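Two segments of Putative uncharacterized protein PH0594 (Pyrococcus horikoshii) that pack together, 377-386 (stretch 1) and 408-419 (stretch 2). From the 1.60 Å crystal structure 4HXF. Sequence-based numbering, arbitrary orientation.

Stretch 1, residues 377-386: KAPVIVFVHG
Stretch 2 (408-419) YYIVYVNPRGSN

Two neighbouring parallel strands run through Ala-378 to Phe-383 and Tyr-409 to Tyr-412, their N-to-C directions diverging by 28° and their axes approaching to 4.7 Å. The backbone is extended, Ile-381 at -113/122° and Ile-410 at -123/130°. Val-380 pairs with Tyr-409, Ile-381 with Ile-410 and Val-382 with Val-411, at CA-CA distances of 4.5, 5.0 and 4.9 Å. Donors alternate: Tyr-409 N to Pro-379 O and Ile-381 N to Tyr-409 O (both 2.8 Å), then Val-411 N to Ile-381 O and Phe-383 N to Val-411 O (both 2.9 Å). Beyond, the strands separate and two waters bridge the gap, one linking Phe-383 O to Val-413 N, the other His-385 N to Val-413 O.

Val-380, Val-382, Tyr-409 and Val-411 share one face of the sheet. Val-380 and Val-382 are both t, whereas the p rotamer of Val-411 brings CG1, rather than CG2, to 3.8 Å from Val-380 CG1 and 3.4 Å from Val-382 CG2. Tyr-409 (chi1 -83°, chi2 94°) brings CD1 to 3.8 Å from Ala-378 CB.

On the opposite face, Ile-381 (m, t) extends CD1 over the ring of Tyr-408 (chi1 -56°, chi2 74°), 4.0 Å from its centroid, in a CH-pi contact; Pro-379 CG, in a C-gamma endo ring, sits 3.6 Å from Tyr-408 CD2. Ile-410 (m, m) places CG2 3.8 Å from CD2 of Phe-383 (chi1 -78°, chi2 -110°). Tyr-412 is p, and its ring leads away from the first strand.

His-385 points toward the second stretch; its p rotamer (chi1 63°, chi2 73°) carries His-385 NE2 to Ser-418 OG, to which it donates (2.7 Å), and to 3.1 Å from Asn-414 OD1, both at the ring edge, while His-385 ND1 donates to Gly-386 O (2.7 Å). Ser-418 (m) closes a type II turn from Pro-415, Ser-418 OG and N donating to Pro-415 O at 2.7 and 3.0 Å. Gly-417, at 106/-24°, suits this turn because a CB would jam against the preceding carbonyl.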

# COMPACT_ATOMS: atom_id res chain seq x y z
N LYS A 377 47.17 38.54 7.08
CA LYS A 377 47.63 37.29 6.36
C LYS A 377 46.51 36.25 6.27
O LYS A 377 45.58 36.32 7.01
CB LYS A 377 48.71 36.58 7.08
CG LYS A 377 50.05 37.26 6.97
CD LYS A 377 51.09 36.46 7.74
CE LYS A 377 52.42 36.65 7.07
NZ LYS A 377 52.26 35.86 5.82
N ALA A 378 46.61 35.28 5.36
CA ALA A 378 45.52 34.37 5.19
C ALA A 378 46.08 32.96 5.10
O ALA A 378 47.15 32.76 4.52
CB ALA A 378 44.65 34.66 3.91
N PRO A 379 45.29 31.98 5.60
CA PRO A 379 45.69 30.59 5.47
C PRO A 379 45.64 30.12 3.99
O PRO A 379 45.00 30.78 3.14
CB PRO A 379 44.71 29.82 6.36
CG PRO A 379 43.46 30.69 6.28
CD PRO A 379 43.94 32.11 6.15
N VAL A 380 46.23 28.96 3.75
CA VAL A 380 46.46 28.45 2.38
C VAL A 380 45.98 27.01 2.32
O VAL A 380 46.41 26.24 3.11
CB VAL A 380 47.97 28.54 2.00
CG1 VAL A 380 48.22 28.07 0.56
CG2 VAL A 380 48.51 30.01 2.24
N ILE A 381 45.22 26.66 1.29
CA ILE A 381 44.93 25.27 0.98
C ILE A 381 45.60 24.88 -0.36
O ILE A 381 45.29 25.53 -1.42
CB ILE A 381 43.44 24.98 0.81
CG1 ILE A 381 42.72 25.35 2.15
CG2 ILE A 381 43.22 23.47 0.59
CD1 ILE A 381 41.18 25.33 2.11
N VAL A 382 46.44 23.86 -0.28
CA VAL A 382 47.06 23.27 -1.46
C VAL A 382 46.16 22.16 -1.96
O VAL A 382 45.86 21.21 -1.19
CB VAL A 382 48.45 22.74 -1.17
CG1 VAL A 382 49.09 22.13 -2.46
CG2 VAL A 382 49.35 23.90 -0.66
N PHE A 383 45.72 22.24 -3.24
CA PHE A 383 44.97 21.18 -3.83
C PHE A 383 45.86 20.35 -4.80
O PHE A 383 46.63 20.95 -5.54
CB PHE A 383 43.80 21.68 -4.67
CG PHE A 383 42.60 22.12 -3.85
CD1 PHE A 383 41.42 21.35 -3.88
CD2 PHE A 383 42.62 23.30 -3.12
CE1 PHE A 383 40.32 21.79 -3.18
CE2 PHE A 383 41.50 23.77 -2.41
CZ PHE A 383 40.37 22.97 -2.44
N VAL A 384 45.70 19.03 -4.77
CA VAL A 384 46.44 18.17 -5.65
C VAL A 384 45.48 17.37 -6.47
O VAL A 384 44.62 16.61 -5.95
CB VAL A 384 47.35 17.17 -4.82
CG1 VAL A 384 48.16 16.23 -5.79
CG2 VAL A 384 48.28 17.99 -3.89
N HIS A 385 45.64 17.43 -7.79
CA HIS A 385 44.69 16.71 -8.65
C HIS A 385 45.00 15.20 -8.68
O HIS A 385 46.15 14.73 -8.33
CB HIS A 385 44.64 17.24 -10.12
CG HIS A 385 45.91 17.11 -10.94
ND1 HIS A 385 46.36 15.87 -11.40
CD2 HIS A 385 46.74 18.07 -11.47
CE1 HIS A 385 47.45 16.07 -12.11
NE2 HIS A 385 47.72 17.41 -12.19
N GLY A 386 43.98 14.45 -9.11
CA GLY A 386 44.12 12.98 -9.24
C GLY A 386 44.90 12.51 -10.48
O GLY A 386 45.46 13.34 -11.28
N TYR A 408 40.47 31.81 2.29
CA TYR A 408 41.69 31.01 2.04
C TYR A 408 42.35 31.29 0.69
O TYR A 408 41.66 31.45 -0.31
CB TYR A 408 41.47 29.49 2.12
CG TYR A 408 40.88 28.90 3.38
CD1 TYR A 408 39.54 29.05 3.73
CD2 TYR A 408 41.71 28.24 4.29
CE1 TYR A 408 39.01 28.58 4.92
CE2 TYR A 408 41.16 27.76 5.50
CZ TYR A 408 39.86 27.89 5.77
OH TYR A 408 39.35 27.38 6.94
N TYR A 409 43.66 31.39 0.70
CA TYR A 409 44.42 31.19 -0.54
C TYR A 409 44.19 29.77 -1.00
O TYR A 409 44.17 28.83 -0.20
CB TYR A 409 45.92 31.38 -0.34
CG TYR A 409 46.39 32.83 -0.38
CD1 TYR A 409 46.52 33.55 0.80
CD2 TYR A 409 46.74 33.43 -1.59
CE1 TYR A 409 47.06 34.84 0.79
CE2 TYR A 409 47.24 34.72 -1.61
CZ TYR A 409 47.40 35.41 -0.41
OH TYR A 409 47.94 36.70 -0.54
N ILE A 410 44.15 29.59 -2.30
CA ILE A 410 44.06 28.28 -2.95
C ILE A 410 45.28 28.22 -3.89
O ILE A 410 45.56 29.18 -4.65
CB ILE A 410 42.80 28.20 -3.83
CG1 ILE A 410 41.54 28.67 -3.05
CG2 ILE A 410 42.61 26.83 -4.45
CD1 ILE A 410 41.23 27.85 -1.77
N VAL A 411 46.01 27.11 -3.78
CA VAL A 411 47.20 26.94 -4.64
C VAL A 411 47.19 25.55 -5.22
O VAL A 411 46.89 24.58 -4.57
CB VAL A 411 48.52 27.28 -3.93
CG1 VAL A 411 48.84 26.45 -2.79
CG2 VAL A 411 49.72 27.23 -4.96
N TYR A 412 47.56 25.44 -6.47
CA TYR A 412 47.53 24.14 -7.16
C TYR A 412 48.43 24.15 -8.44
O TYR A 412 48.59 25.21 -9.08
CB TYR A 412 46.10 23.77 -7.52
CG TYR A 412 45.28 24.72 -8.41
CD1 TYR A 412 44.49 25.73 -7.89
CD2 TYR A 412 45.31 24.59 -9.77
CE1 TYR A 412 43.80 26.55 -8.74
CE2 TYR A 412 44.53 25.42 -10.62
CZ TYR A 412 43.76 26.37 -10.03
OH TYR A 412 43.03 27.15 -10.93
N VAL A 413 49.08 23.01 -8.70
CA VAL A 413 50.01 22.96 -9.84
C VAL A 413 49.74 21.72 -10.66
O VAL A 413 49.04 20.79 -10.24
CB VAL A 413 51.52 22.98 -9.38
CG1 VAL A 413 51.69 24.16 -8.33
CG2 VAL A 413 51.99 21.57 -8.76
N ASN A 414 50.41 21.67 -11.84
CA ASN A 414 50.44 20.42 -12.63
C ASN A 414 51.85 19.81 -12.53
O ASN A 414 52.77 20.19 -13.29
CB ASN A 414 50.06 20.71 -14.08
CG ASN A 414 48.56 20.82 -14.29
OD1 ASN A 414 47.79 20.12 -13.60
ND2 ASN A 414 48.10 21.63 -15.30
N PRO A 415 52.05 18.88 -11.60
CA PRO A 415 53.42 18.32 -11.47
C PRO A 415 53.68 17.40 -12.64
O PRO A 415 52.73 17.00 -13.38
CB PRO A 415 53.35 17.50 -10.19
CG PRO A 415 51.92 17.24 -10.01
CD PRO A 415 51.09 18.36 -10.60
N ARG A 416 54.92 16.99 -12.84
CA ARG A 416 55.17 15.92 -13.80
C ARG A 416 54.35 14.68 -13.46
O ARG A 416 53.97 14.39 -12.32
CB ARG A 416 56.69 15.59 -13.84
CG ARG A 416 57.21 14.76 -12.61
CD ARG A 416 58.74 14.85 -12.55
NE ARG A 416 59.12 16.21 -12.19
CZ ARG A 416 60.25 16.79 -12.48
NH1 ARG A 416 61.24 16.13 -13.10
NH2 ARG A 416 60.46 18.03 -12.14
N GLY A 417 53.89 14.09 -14.56
CA GLY A 417 52.87 13.08 -14.54
C GLY A 417 51.52 13.60 -15.03
O GLY A 417 50.68 12.78 -15.43
N SER A 418 51.25 14.91 -14.95
CA SER A 418 49.97 15.47 -15.34
C SER A 418 49.74 15.33 -16.83
O SER A 418 50.72 15.31 -17.67
CB SER A 418 49.90 16.91 -15.01
OG SER A 418 50.05 17.22 -13.61
N ASN A 419 48.49 15.31 -17.19
CA ASN A 419 48.10 15.58 -18.59
C ASN A 419 48.26 17.01 -18.98
O ASN A 419 48.40 17.89 -18.15
CB ASN A 419 46.62 15.15 -18.82
CG ASN A 419 46.40 14.54 -20.20
OD1 ASN A 419 47.21 14.73 -21.12
ND2 ASN A 419 45.35 13.72 -20.31
O HOH W 1 49.01 20.80 -6.86
O HOH W 2 48.23 18.63 -8.57